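Local coordinates for coenzyme F420-dependent N(5),N(10)-methenyltetrahydromethanopterin reductase-related protein (Desulfurobacterium thermolithotrophum DSM 11699, PDB 6HUZ), which is an [Fe]-hydrogenase paralog, HmdII, that binds the iron-guanylylpyridinol cofactor and uses tetrahydrofolate derivatives as substrates, at residues K63-D66 / K70-T73; N110-T115 / E174-K179; H326-D329 / V335-G338; S33-E38 / K157-A162; M119-L124 / I140-M145. All coordinates share one frame; numbering follows the deposited sequence.

Interaction 1. Residues K63-D66 / K70-T73; sequences KVED and KLTT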
# COMPACT_ATOMS: atom_id res chain seq x y z
N LYS A 63 43.54 -8.09 -6.30
CA LYS A 63 42.58 -9.20 -6.39
C LYS A 63 41.61 -8.96 -7.57
O LYS A 63 41.29 -9.88 -8.31
CB LYS A 63 41.83 -9.32 -5.05
CG LYS A 63 40.81 -10.45 -4.99
CD LYS A 63 40.08 -10.48 -3.65
CE LYS A 63 39.04 -11.57 -3.59
NZ LYS A 63 38.32 -11.59 -2.29
N VAL A 64 41.17 -7.70 -7.74
CA VAL A 64 40.26 -7.32 -8.82
C VAL A 64 40.98 -7.45 -10.17
O VAL A 64 40.44 -8.07 -11.09
CB VAL A 64 39.68 -5.90 -8.63
CG1 VAL A 64 39.04 -5.40 -9.92
CG2 VAL A 64 38.67 -5.88 -7.48
N GLU A 65 42.19 -6.85 -10.29
CA GLU A 65 42.97 -6.90 -11.54
C GLU A 65 43.32 -8.34 -11.93
O GLU A 65 43.27 -8.67 -13.12
CB GLU A 65 44.23 -6.05 -11.42
CG GLU A 65 43.94 -4.56 -11.47
CD GLU A 65 45.12 -3.67 -11.12
OE1 GLU A 65 45.07 -2.46 -11.44
OE2 GLU A 65 46.09 -4.18 -10.51
N ASP A 66 43.66 -9.20 -10.94
CA ASP A 66 44.00 -10.60 -11.21
C ASP A 66 42.88 -11.37 -11.90
O ASP A 66 43.16 -12.33 -12.62
CB ASP A 66 44.37 -11.34 -9.91
CG ASP A 66 45.73 -11.00 -9.33
OD1 ASP A 66 46.57 -10.42 -10.07
OD2 ASP A 66 45.95 -11.32 -8.14
N LYS A 70 39.84 -4.54 -15.99
CA LYS A 70 40.68 -3.41 -16.35
C LYS A 70 40.22 -2.23 -15.51
O LYS A 70 39.07 -1.82 -15.61
CB LYS A 70 40.52 -3.08 -17.84
CG LYS A 70 41.55 -3.76 -18.72
CD LYS A 70 41.24 -3.61 -20.21
CE LYS A 70 41.29 -2.17 -20.67
NZ LYS A 70 41.37 -2.05 -22.15
N LEU A 71 41.09 -1.69 -14.65
CA LEU A 71 40.65 -0.55 -13.82
C LEU A 71 41.04 0.77 -14.46
O LEU A 71 42.15 0.89 -15.00
CB LEU A 71 41.27 -0.62 -12.42
CG LEU A 71 40.93 -1.85 -11.60
CD1 LEU A 71 41.69 -1.86 -10.30
CD2 LEU A 71 39.42 -1.94 -11.33
N THR A 72 40.16 1.77 -14.36
CA THR A 72 40.41 3.12 -14.89
C THR A 72 39.62 4.20 -14.13
O THR A 72 38.67 3.86 -13.42
CB THR A 72 40.04 3.18 -16.38
OG1 THR A 72 40.36 4.49 -16.87
CG2 THR A 72 38.55 2.90 -16.62
N THR A 73 40.01 5.49 -14.28
CA THR A 73 39.33 6.64 -13.66
C THR A 73 38.63 7.47 -14.76
O THR A 73 37.93 8.43 -14.44
CB THR A 73 40.30 7.57 -12.90
OG1 THR A 73 41.23 8.16 -13.82
CG2 THR A 73 41.05 6.85 -11.78
O HOH W 1 43.82 -2.41 -14.19
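Leu71, the middle residue of the short strand 70-72, reaches back to helix 58-66 and meets Val64 and Glu65 there. From its CB, which is directed at the helix, CG stands anti to the carbonyl carbon (chi1 -60°), and the isobutyl fork spreads over both partners. CG itself lies 4.1 Å from Glu65 CG. Of the two methyls, CD1 rests against the glutamate chain, 3.7 Å from Glu65 CG and 3.6 Å from Glu65 OE1, while CD2 packs on Val64 CG1 at 3.8 Å. Both helix side chains cross the leucine at about a right angle. A water spans the polar rim: it donates to Glu65 OE1 at 3.0 Å and accepts from Leu71 N at 2.9 Å. The same carboxylate oxygen is in a salt bridge with Arg61, one helical turn earlier. The contact closes the second half of a beta-alpha-beta unit (strand 45-49, helix 58-66, strand 70-72) at the edge of the Rossmann-like sheet. Its chemistry is therefore divided, with Val64 and Leu71 forming an apolar inner part and the glutamate lying over the leucine as an aliphatic cover whose charged end is held by water and arginine.

Interaction 2. Residues N110-T115 / E174-K179; sequences NAVICT and EEQIEK. With EDO (1,2-ethanediol), chain F.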
# COMPACT_ATOMS: atom_id res chain seq x y z
N ASN A 110 24.01 0.37 -30.51
CA ASN A 110 23.09 -0.57 -29.86
C ASN A 110 23.51 -0.93 -28.43
O ASN A 110 23.06 -1.94 -27.90
CB ASN A 110 22.89 -1.82 -30.71
CG ASN A 110 22.43 -1.51 -32.11
OD1 ASN A 110 21.46 -0.77 -32.34
ND2 ASN A 110 23.12 -2.06 -33.10
N ALA A 111 24.36 -0.12 -27.78
CA ALA A 111 24.75 -0.39 -26.39
C ALA A 111 23.52 -0.23 -25.48
O ALA A 111 22.56 0.44 -25.86
CB ALA A 111 25.81 0.61 -25.94
N VAL A 112 23.54 -0.83 -24.27
CA VAL A 112 22.43 -0.70 -23.31
C VAL A 112 23.02 -0.11 -22.01
O VAL A 112 24.07 -0.55 -21.57
CB VAL A 112 21.63 -2.02 -23.08
CG1 VAL A 112 22.54 -3.19 -22.72
CG2 VAL A 112 20.49 -1.86 -22.03
N ILE A 113 22.35 0.90 -21.44
CA ILE A 113 22.76 1.55 -20.19
C ILE A 113 21.87 0.91 -19.10
O ILE A 113 20.66 0.87 -19.28
CB ILE A 113 22.54 3.09 -20.28
CG1 ILE A 113 23.62 3.73 -21.15
CG2 ILE A 113 22.50 3.72 -18.88
CD1 ILE A 113 23.34 5.19 -21.55
N CYS A 114 22.47 0.42 -18.00
CA CYS A 114 21.74 -0.22 -16.91
C CYS A 114 21.91 0.51 -15.63
O CYS A 114 23.04 0.84 -15.28
CB CYS A 114 22.18 -1.67 -16.73
SG CYS A 114 21.96 -2.70 -18.19
N THR A 115 20.80 0.72 -14.88
CA THR A 115 20.94 1.35 -13.57
C THR A 115 20.92 0.22 -12.56
O THR A 115 20.62 -0.93 -12.92
CB THR A 115 19.89 2.40 -13.32
OG1 THR A 115 18.58 1.83 -13.48
CG2 THR A 115 20.10 3.64 -14.21
N GLU A 174 14.94 -6.52 -27.56
CA GLU A 174 15.05 -7.92 -27.17
C GLU A 174 16.50 -8.34 -27.16
O GLU A 174 16.91 -9.04 -26.25
CB GLU A 174 14.22 -8.84 -28.08
CG GLU A 174 12.74 -8.85 -27.73
CD GLU A 174 12.38 -8.95 -26.26
OE1 GLU A 174 13.02 -9.74 -25.54
OE2 GLU A 174 11.45 -8.22 -25.83
N GLU A 175 17.29 -7.89 -28.15
CA GLU A 175 18.70 -8.23 -28.23
C GLU A 175 19.43 -7.73 -26.99
O GLU A 175 20.26 -8.44 -26.44
CB GLU A 175 19.32 -7.62 -29.49
CG GLU A 175 20.70 -8.18 -29.80
CD GLU A 175 21.38 -7.71 -31.07
OE1 GLU A 175 20.69 -7.15 -31.95
OE2 GLU A 175 22.61 -7.89 -31.18
N GLN A 176 19.12 -6.50 -26.56
CA GLN A 176 19.77 -5.92 -25.40
C GLN A 176 19.40 -6.71 -24.15
O GLN A 176 20.29 -7.05 -23.37
CB GLN A 176 19.40 -4.43 -25.27
CG GLN A 176 20.12 -3.59 -26.35
CD GLN A 176 19.44 -2.26 -26.64
OE1 GLN A 176 18.26 -2.03 -26.28
NE2 GLN A 176 20.16 -1.35 -27.30
N ILE A 177 18.12 -7.04 -23.98
CA ILE A 177 17.67 -7.83 -22.82
C ILE A 177 18.42 -9.19 -22.81
O ILE A 177 18.86 -9.64 -21.76
CB ILE A 177 16.12 -8.04 -22.86
CG1 ILE A 177 15.33 -6.73 -22.64
CG2 ILE A 177 15.70 -9.08 -21.81
CD1 ILE A 177 15.42 -6.17 -21.22
N GLU A 178 18.56 -9.84 -23.97
CA GLU A 178 19.27 -11.14 -24.06
C GLU A 178 20.70 -11.00 -23.54
O GLU A 178 21.19 -11.88 -22.86
CB GLU A 178 19.27 -11.70 -25.48
CG GLU A 178 17.93 -12.25 -25.95
CD GLU A 178 17.25 -13.24 -25.01
OE1 GLU A 178 17.91 -14.22 -24.59
OE2 GLU A 178 16.06 -13.04 -24.71
N LYS A 179 21.36 -9.89 -23.85
CA LYS A 179 22.74 -9.68 -23.39
C LYS A 179 22.77 -9.62 -21.86
O LYS A 179 23.64 -10.23 -21.26
CB LYS A 179 23.33 -8.39 -23.97
CG LYS A 179 23.69 -8.47 -25.44
CD LYS A 179 24.51 -7.29 -25.86
CE LYS A 179 24.47 -7.08 -27.35
NZ LYS A 179 25.42 -6.01 -27.78
C1 EDO F . 21.27 -16.10 -22.03
O1 EDO F . 21.03 -16.43 -20.66
C2 EDO F . 20.43 -14.86 -22.40
O2 EDO F . 20.64 -14.44 -23.74
O HOH W 2 24.28 -4.21 -26.19
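Gln176 on helix 174-186 lies against Asn110 and Val112 at the start of strand 112-115, a helix-on-sheet contact on one face of the parallel, Rossmann-type sheet of the N-terminal domain. The one direct hydrogen bond runs from Gln176 NE2 to Asn110 O, 3.0 Å long and nearly straight at the hydrogen (173°). The acceptor lies in the plane of the glutamine amide, yet the donor stands well above the carbonyl plane of Asn110, 66° out of it, and so does not use a lone-pair direction. The aliphatic part of the same side chain does the apolar packing: Gln176 CG and CB are each 3.9 Å from Val112 CB. With CG anti to the carbonyl carbon (chi1 -73°) and an extended chain beyond it, the amide is carried past the valine to the loop before the strand.

Further bonds fix the rotation of this amide. Its NE2 also donates to the backbone oxygen of Asp139, and its OE1 accepts from the backbone N of Thr173, just ahead of the helix. Three bonds to main-chain atoms thus hold a buried polar group. Farther out, Lys179, one turn on in the same helix, points toward the strand segment and is paired with Glu83 in a salt bridge. A water joins its ammonium group to the loop, accepting from Lys179 NZ at 2.7 Å and donating to Asn110 O at 3.1 Å.

Interaction 3. Residues H326-D329 / V335-G338; sequences HMED and VLKG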
# COMPACT_ATOMS: atom_id res chain seq x y z
N HIS A 326 -7.66 8.98 -16.48
CA HIS A 326 -8.37 10.24 -16.71
C HIS A 326 -7.41 11.33 -17.15
O HIS A 326 -7.70 12.06 -18.10
CB HIS A 326 -9.09 10.68 -15.43
CG HIS A 326 -10.46 10.09 -15.28
ND1 HIS A 326 -10.66 8.89 -14.61
CD2 HIS A 326 -11.65 10.55 -15.71
CE1 HIS A 326 -11.96 8.66 -14.66
NE2 HIS A 326 -12.60 9.63 -15.31
N MET A 327 -6.27 11.45 -16.46
CA MET A 327 -5.25 12.44 -16.80
C MET A 327 -4.72 12.21 -18.21
O MET A 327 -4.62 13.17 -18.99
CB MET A 327 -4.09 12.38 -15.80
CG MET A 327 -4.38 13.15 -14.55
SD MET A 327 -4.48 14.92 -14.90
CE MET A 327 -2.75 15.32 -14.82
N GLU A 328 -4.41 10.95 -18.56
CA GLU A 328 -3.92 10.61 -19.91
C GLU A 328 -4.96 11.04 -20.97
O GLU A 328 -4.58 11.53 -22.02
CB GLU A 328 -3.67 9.10 -20.06
CG GLU A 328 -2.40 8.58 -19.40
CD GLU A 328 -1.09 8.96 -20.06
OE1 GLU A 328 -1.12 9.55 -21.16
OE2 GLU A 328 -0.03 8.68 -19.46
N ASP A 329 -6.26 10.82 -20.69
CA ASP A 329 -7.34 11.18 -21.62
C ASP A 329 -7.53 12.69 -21.73
O ASP A 329 -7.86 13.20 -22.79
CB ASP A 329 -8.68 10.56 -21.16
CG ASP A 329 -8.82 9.07 -21.38
OD1 ASP A 329 -8.07 8.52 -22.22
OD2 ASP A 329 -9.66 8.45 -20.71
N VAL A 335 2.41 15.41 -20.76
CA VAL A 335 1.94 16.27 -19.68
C VAL A 335 1.88 15.47 -18.39
O VAL A 335 2.24 15.98 -17.33
CB VAL A 335 0.60 16.95 -20.04
CG1 VAL A 335 0.09 17.78 -18.87
CG2 VAL A 335 0.76 17.81 -21.29
N LEU A 336 1.45 14.19 -18.47
CA LEU A 336 1.38 13.34 -17.28
C LEU A 336 2.77 12.93 -16.78
O LEU A 336 2.94 12.82 -15.57
CB LEU A 336 0.48 12.11 -17.53
CG LEU A 336 0.29 11.16 -16.36
CD1 LEU A 336 -0.11 11.89 -15.10
CD2 LEU A 336 -0.72 10.14 -16.68
N LYS A 337 3.77 12.72 -17.69
CA LYS A 337 5.15 12.35 -17.34
C LYS A 337 5.85 13.43 -16.47
O LYS A 337 6.74 13.11 -15.69
CB LYS A 337 6.01 12.09 -18.59
CG LYS A 337 5.79 10.71 -19.20
CD LYS A 337 7.02 10.17 -19.92
CE LYS A 337 7.35 8.75 -19.54
NZ LYS A 337 6.39 7.77 -20.14
N GLY A 338 5.43 14.68 -16.61
CA GLY A 338 6.00 15.76 -15.80
C GLY A 338 5.52 15.72 -14.35
O GLY A 338 5.54 16.75 -13.68
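Apolar packing between Leu336 and Met327 makes up the buried side of this contact. Leu336 points from helix 333-345 toward helix 320-331, its CG anti to the backbone N (chi1 -178°), which projects the two methyls toward the facing helix. Leu336 CD1 lies 4.1 Å from Met327 CB, and CD2 is equally near the same atom, so the methionine is met at the root of its side chain and by both branches of the leucine.

The two segments belong to a helical hairpin: the helices follow one another with a very short connection, and the closest backbone approach is between Glu328 and Leu336. This hairpin lies at the dimer interface. Met327 packs on Met327 of the second subunit, and Leu336 on Leu323 of that subunit, so the apolar layer continues from one chain into the other.

The second kind of contact is between a methyl and a carboxylate. Glu328 folds at chi2 (-72°) and crosses Leu336 at about a right angle, bringing Glu328 OE2 to 3.2 Å from Leu336 CD2, with its CG 3.6 Å from the same methyl. No hydrogen bond links the segments.

Charged groups lie around this edge without joining across it. Glu328 OE2 and Lys337 NZ are 6.5 Å apart, too far to pair. The lysine instead forms a salt bridge with Asp333 and a hydrogen bond with the hydroxyl of Tyr315 of the second subunit, and Glu328 OE1 has a long, weak ion pair with Arg168.

Interaction 4. Residues S33-E38 / K157-A162; sequences SAMAVE and KHYLIA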
# COMPACT_ATOMS: atom_id res chain seq x y z
N SER A 33 32.56 -3.66 -7.92
CA SER A 33 33.82 -4.39 -7.99
C SER A 33 33.55 -5.90 -8.06
O SER A 33 34.16 -6.58 -8.89
CB SER A 33 34.64 -4.10 -6.74
OG SER A 33 33.82 -4.29 -5.60
N ALA A 34 32.68 -6.41 -7.18
CA ALA A 34 32.36 -7.85 -7.14
C ALA A 34 31.69 -8.28 -8.45
O ALA A 34 32.00 -9.36 -8.97
CB ALA A 34 31.40 -8.14 -5.97
N MET A 35 30.76 -7.45 -8.96
CA MET A 35 30.04 -7.69 -10.21
C MET A 35 31.06 -7.80 -11.34
O MET A 35 31.00 -8.73 -12.13
CB MET A 35 29.09 -6.53 -10.51
CG MET A 35 27.84 -6.53 -9.64
SD MET A 35 26.78 -5.14 -10.01
CE MET A 35 26.33 -5.48 -11.67
N ALA A 36 31.97 -6.86 -11.41
CA ALA A 36 33.06 -6.85 -12.43
C ALA A 36 33.89 -8.12 -12.38
O ALA A 36 34.13 -8.74 -13.40
CB ALA A 36 33.96 -5.64 -12.21
N VAL A 37 34.35 -8.50 -11.19
CA VAL A 37 35.14 -9.72 -11.01
C VAL A 37 34.36 -10.93 -11.54
O VAL A 37 34.94 -11.77 -12.24
CB VAL A 37 35.55 -9.88 -9.52
CG1 VAL A 37 35.92 -11.33 -9.20
CG2 VAL A 37 36.72 -8.94 -9.19
N GLU A 38 33.07 -11.03 -11.21
CA GLU A 38 32.27 -12.16 -11.68
C GLU A 38 32.14 -12.19 -13.19
O GLU A 38 32.21 -13.27 -13.76
CB GLU A 38 30.85 -12.12 -11.03
CG GLU A 38 30.89 -12.57 -9.59
CD GLU A 38 29.65 -12.28 -8.75
OE1 GLU A 38 29.74 -12.47 -7.52
OE2 GLU A 38 28.60 -11.86 -9.31
N LYS A 157 22.28 -13.90 -5.78
CA LYS A 157 22.21 -15.04 -6.69
C LYS A 157 21.33 -14.71 -7.85
O LYS A 157 20.77 -15.60 -8.45
CB LYS A 157 21.65 -16.26 -5.96
CG LYS A 157 22.28 -16.46 -4.58
CD LYS A 157 22.26 -17.91 -4.11
CE LYS A 157 21.69 -18.06 -2.73
NZ LYS A 157 22.37 -19.16 -1.98
N HIS A 158 21.19 -13.44 -8.19
CA HIS A 158 20.25 -13.11 -9.27
C HIS A 158 20.41 -11.67 -9.63
O HIS A 158 21.11 -10.93 -8.95
CB HIS A 158 18.79 -13.22 -8.65
CG HIS A 158 18.74 -12.53 -7.31
ND1 HIS A 158 19.01 -13.22 -6.14
CD2 HIS A 158 18.59 -11.22 -7.02
CE1 HIS A 158 18.98 -12.31 -5.17
NE2 HIS A 158 18.73 -11.09 -5.66
N TYR A 159 19.71 -11.26 -10.68
CA TYR A 159 19.65 -9.86 -11.11
C TYR A 159 18.18 -9.58 -11.54
O TYR A 159 17.51 -10.47 -12.09
CB TYR A 159 20.54 -9.58 -12.30
CG TYR A 159 22.01 -9.47 -11.98
CD1 TYR A 159 22.51 -8.38 -11.28
CD2 TYR A 159 22.91 -10.45 -12.39
CE1 TYR A 159 23.86 -8.26 -10.99
CE2 TYR A 159 24.27 -10.34 -12.11
CZ TYR A 159 24.74 -9.25 -11.40
OH TYR A 159 26.07 -9.12 -11.09
N LEU A 160 17.71 -8.35 -11.31
CA LEU A 160 16.40 -7.90 -11.73
C LEU A 160 16.71 -7.08 -12.97
O LEU A 160 17.50 -6.13 -12.88
CB LEU A 160 15.70 -7.06 -10.66
CG LEU A 160 15.52 -7.72 -9.31
CD1 LEU A 160 14.57 -6.88 -8.43
CD2 LEU A 160 14.98 -9.12 -9.45
N ILE A 161 16.11 -7.46 -14.11
CA ILE A 161 16.30 -6.85 -15.43
C ILE A 161 15.02 -6.24 -15.94
O ILE A 161 14.00 -6.93 -16.14
CB ILE A 161 16.89 -7.90 -16.44
CG1 ILE A 161 18.26 -8.41 -15.96
CG2 ILE A 161 17.03 -7.32 -17.87
CD1 ILE A 161 18.64 -9.75 -16.59
N ALA A 162 15.06 -4.93 -16.14
CA ALA A 162 13.86 -4.19 -16.57
C ALA A 162 13.44 -4.49 -18.00
O ALA A 162 14.26 -4.46 -18.89
CB ALA A 162 14.11 -2.69 -16.41
O HOH W 3 27.50 -11.25 -11.80
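Met35 and Tyr159 are brought together by their first torsions: in both, CG stands anti to the carbonyl carbon (chi1 -75° and -76°), which sends the methionine out from helix 32-41 and the phenol from strand 158-163 across a wide backbone separation. The nearest alpha carbons, those of the same two residues, are 10.7 Å apart, so the long side chains alone span the distance. A bend at chi3 brings the methionine methyl obliquely against the ring, Met35 CE 3.8 Å from Tyr159 CE1. Nearer the backbone, Met35 CG comes to 3.5 Å from Tyr159 OH, and two carbons of one side chain, CG and CE, thus lie against the same side of the hydroxyl.

The polar link runs through a water at the ring edge, in its plane. It donates to Glu38 OE2 at 2.8 Å and is hydrogen-bonded to Tyr159 OH at 2.7 Å. There is no direct hydrogen bond, Glu38 OE2 and Tyr159 OH being 4.1 Å apart, and the carboxylate and ring planes are turned 67° from one another. Glu38 also has a long, weak ion pair with Lys189.

The side chain of Met35 is about 6 Å, between nearest atoms, from the iron-guanylylpyridinol cofactor. Tyr159 meets His156 edge-to-face and packs on Ala184 of helix 174-186, while its strand pairs with strand 190-195; helix 32-41 thereby leans, through one tyrosine, on the small two-stranded sheet.

Interaction 5. Residues M119-L124 / I140-M145; sequences MSILVL and IGFSTM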
# COMPACT_ATOMS: atom_id res chain seq x y z
N MET A 119 19.14 4.31 -8.88
CA MET A 119 18.48 5.18 -9.85
C MET A 119 17.43 4.43 -10.62
O MET A 119 17.74 3.37 -11.16
CB MET A 119 19.53 5.72 -10.84
CG MET A 119 18.95 6.56 -11.98
SD MET A 119 17.84 7.85 -11.39
CE MET A 119 19.04 9.03 -10.80
N SER A 120 16.18 4.96 -10.68
CA SER A 120 15.15 4.29 -11.47
C SER A 120 15.54 4.42 -12.95
O SER A 120 15.94 5.51 -13.38
CB SER A 120 13.80 4.94 -11.25
OG SER A 120 12.95 4.67 -12.34
N ILE A 121 15.42 3.33 -13.72
CA ILE A 121 15.76 3.38 -15.14
C ILE A 121 14.82 4.31 -15.89
O ILE A 121 15.24 4.94 -16.88
CB ILE A 121 15.83 1.97 -15.80
CG1 ILE A 121 16.51 2.06 -17.19
CG2 ILE A 121 14.43 1.32 -15.96
CD1 ILE A 121 18.02 2.65 -17.28
N LEU A 122 13.55 4.40 -15.42
CA LEU A 122 12.54 5.25 -16.05
C LEU A 122 12.87 6.71 -15.82
O LEU A 122 12.72 7.50 -16.74
CB LEU A 122 11.12 4.91 -15.56
CG LEU A 122 10.69 3.44 -15.79
CD1 LEU A 122 9.19 3.24 -15.46
CD2 LEU A 122 10.97 3.00 -17.25
N VAL A 123 13.35 7.05 -14.62
CA VAL A 123 13.74 8.43 -14.33
C VAL A 123 14.93 8.78 -15.21
O VAL A 123 14.93 9.82 -15.87
CB VAL A 123 14.07 8.64 -12.84
CG1 VAL A 123 14.70 10.01 -12.59
CG2 VAL A 123 12.83 8.46 -12.00
N LEU A 124 15.96 7.91 -15.25
CA LEU A 124 17.13 8.18 -16.08
C LEU A 124 16.78 8.29 -17.56
O LEU A 124 17.27 9.21 -18.23
CB LEU A 124 18.21 7.10 -15.90
CG LEU A 124 19.48 7.33 -16.74
CD1 LEU A 124 20.16 8.61 -16.36
CD2 LEU A 124 20.44 6.15 -16.61
N ILE A 140 20.45 3.50 -28.41
CA ILE A 140 20.81 3.11 -27.06
C ILE A 140 19.63 2.59 -26.28
O ILE A 140 18.56 3.21 -26.26
CB ILE A 140 21.53 4.25 -26.30
CG1 ILE A 140 22.89 4.55 -27.02
CG2 ILE A 140 21.74 3.86 -24.83
CD1 ILE A 140 23.95 5.10 -26.16
N GLY A 141 19.84 1.44 -25.63
CA GLY A 141 18.84 0.78 -24.81
C GLY A 141 18.97 1.13 -23.34
O GLY A 141 20.05 1.47 -22.87
N PHE A 142 17.87 1.04 -22.61
CA PHE A 142 17.82 1.35 -21.17
C PHE A 142 17.19 0.22 -20.42
O PHE A 142 16.08 -0.17 -20.74
CB PHE A 142 17.02 2.63 -20.92
CG PHE A 142 17.76 3.81 -21.47
CD1 PHE A 142 17.62 4.18 -22.79
CD2 PHE A 142 18.66 4.51 -20.67
CE1 PHE A 142 18.31 5.27 -23.29
CE2 PHE A 142 19.36 5.58 -21.19
CZ PHE A 142 19.18 5.95 -22.49
N SER A 143 17.89 -0.31 -19.43
CA SER A 143 17.37 -1.42 -18.62
C SER A 143 18.09 -1.41 -17.28
O SER A 143 18.55 -0.35 -16.86
CB SER A 143 17.58 -2.74 -19.35
OG SER A 143 17.01 -3.84 -18.66
N THR A 144 18.17 -2.56 -16.59
CA THR A 144 18.80 -2.61 -15.27
C THR A 144 19.54 -3.91 -15.04
O THR A 144 19.27 -4.92 -15.67
CB THR A 144 17.71 -2.55 -14.08
OG1 THR A 144 16.87 -3.73 -14.07
CG2 THR A 144 16.80 -1.32 -14.12
N MET A 145 20.48 -3.86 -14.08
CA MET A 145 21.21 -5.04 -13.64
C MET A 145 21.16 -4.84 -12.14
O MET A 145 22.17 -4.68 -11.48
CB MET A 145 22.64 -5.10 -14.21
CG MET A 145 22.68 -5.68 -15.65
SD MET A 145 22.15 -7.41 -15.86
CE MET A 145 23.47 -8.26 -15.16
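Ile121, in the first turn of helix 121-127, wedges into strand 141-144 and provides the dense part of the contact. Its CD1 comes to 3.1 Å and its CG1 to 3.2 Å from Ser143 O, a close approach of aliphatic carbons to a main-chain oxygen. The same CD1 sits at the edge of the Phe142 ring, near its plane, and packs on Phe142 CB at 3.8 Å. Nearer the backbone, Ile121 CB is 3.8 Å from Thr144 CG2. The branching explains this reach: CG1 is anti to the backbone N (chi1 -167°) and runs out to the strand, whereas CG2 is left between N and carbonyl carbon, near the threonine methyl.

The residue before the helix is looser and partly exposed. Ser120, whose CB is directed away from the strand, is the N-cap; its OG accepts two weak bonds, from Val123 N at 3.3 Å and from Leu122 N at 3.1 Å. These cap the turn from which Ile121 projects.

Strand 141-144 is an edge strand of the six-stranded parallel sheet in this chain, and the helix lies on it in the Rossmann-like N-terminal domain. The hydroxyls of Ser143 and Thr144 are engaged with the main-chain oxygens of Ala162 and Leu160, respectively. With these polar groups committed to strand 158-163, helix and strand meet without a hydrogen bond, and the fit depends mainly on Ile121, packed on a main-chain oxygen and two side chains.

In the fold
From the N terminus, helix 32-41 opens the long loop that interaction 4 closes at strand 158-163. Within it lie two local closures: interaction 1, which completes a beta-alpha-beta unit at one edge of the six-stranded sheet, and interaction 5 at the other edge. Interaction 1 touches helix 32-41 through Val64 and Val37. Interaction 2 opens at strand 112-115 and closes at helix 174-186, so it encloses interaction 5 and crosses interaction 4. Strands 112-115 and 141-144 are sheet neighbours, and strand 158-163 packs against both strand 141-144 and helix 174-186. Interaction 3 follows separately, a late helical hairpin at the dimer interface, about 46 Å between centres from interaction 1.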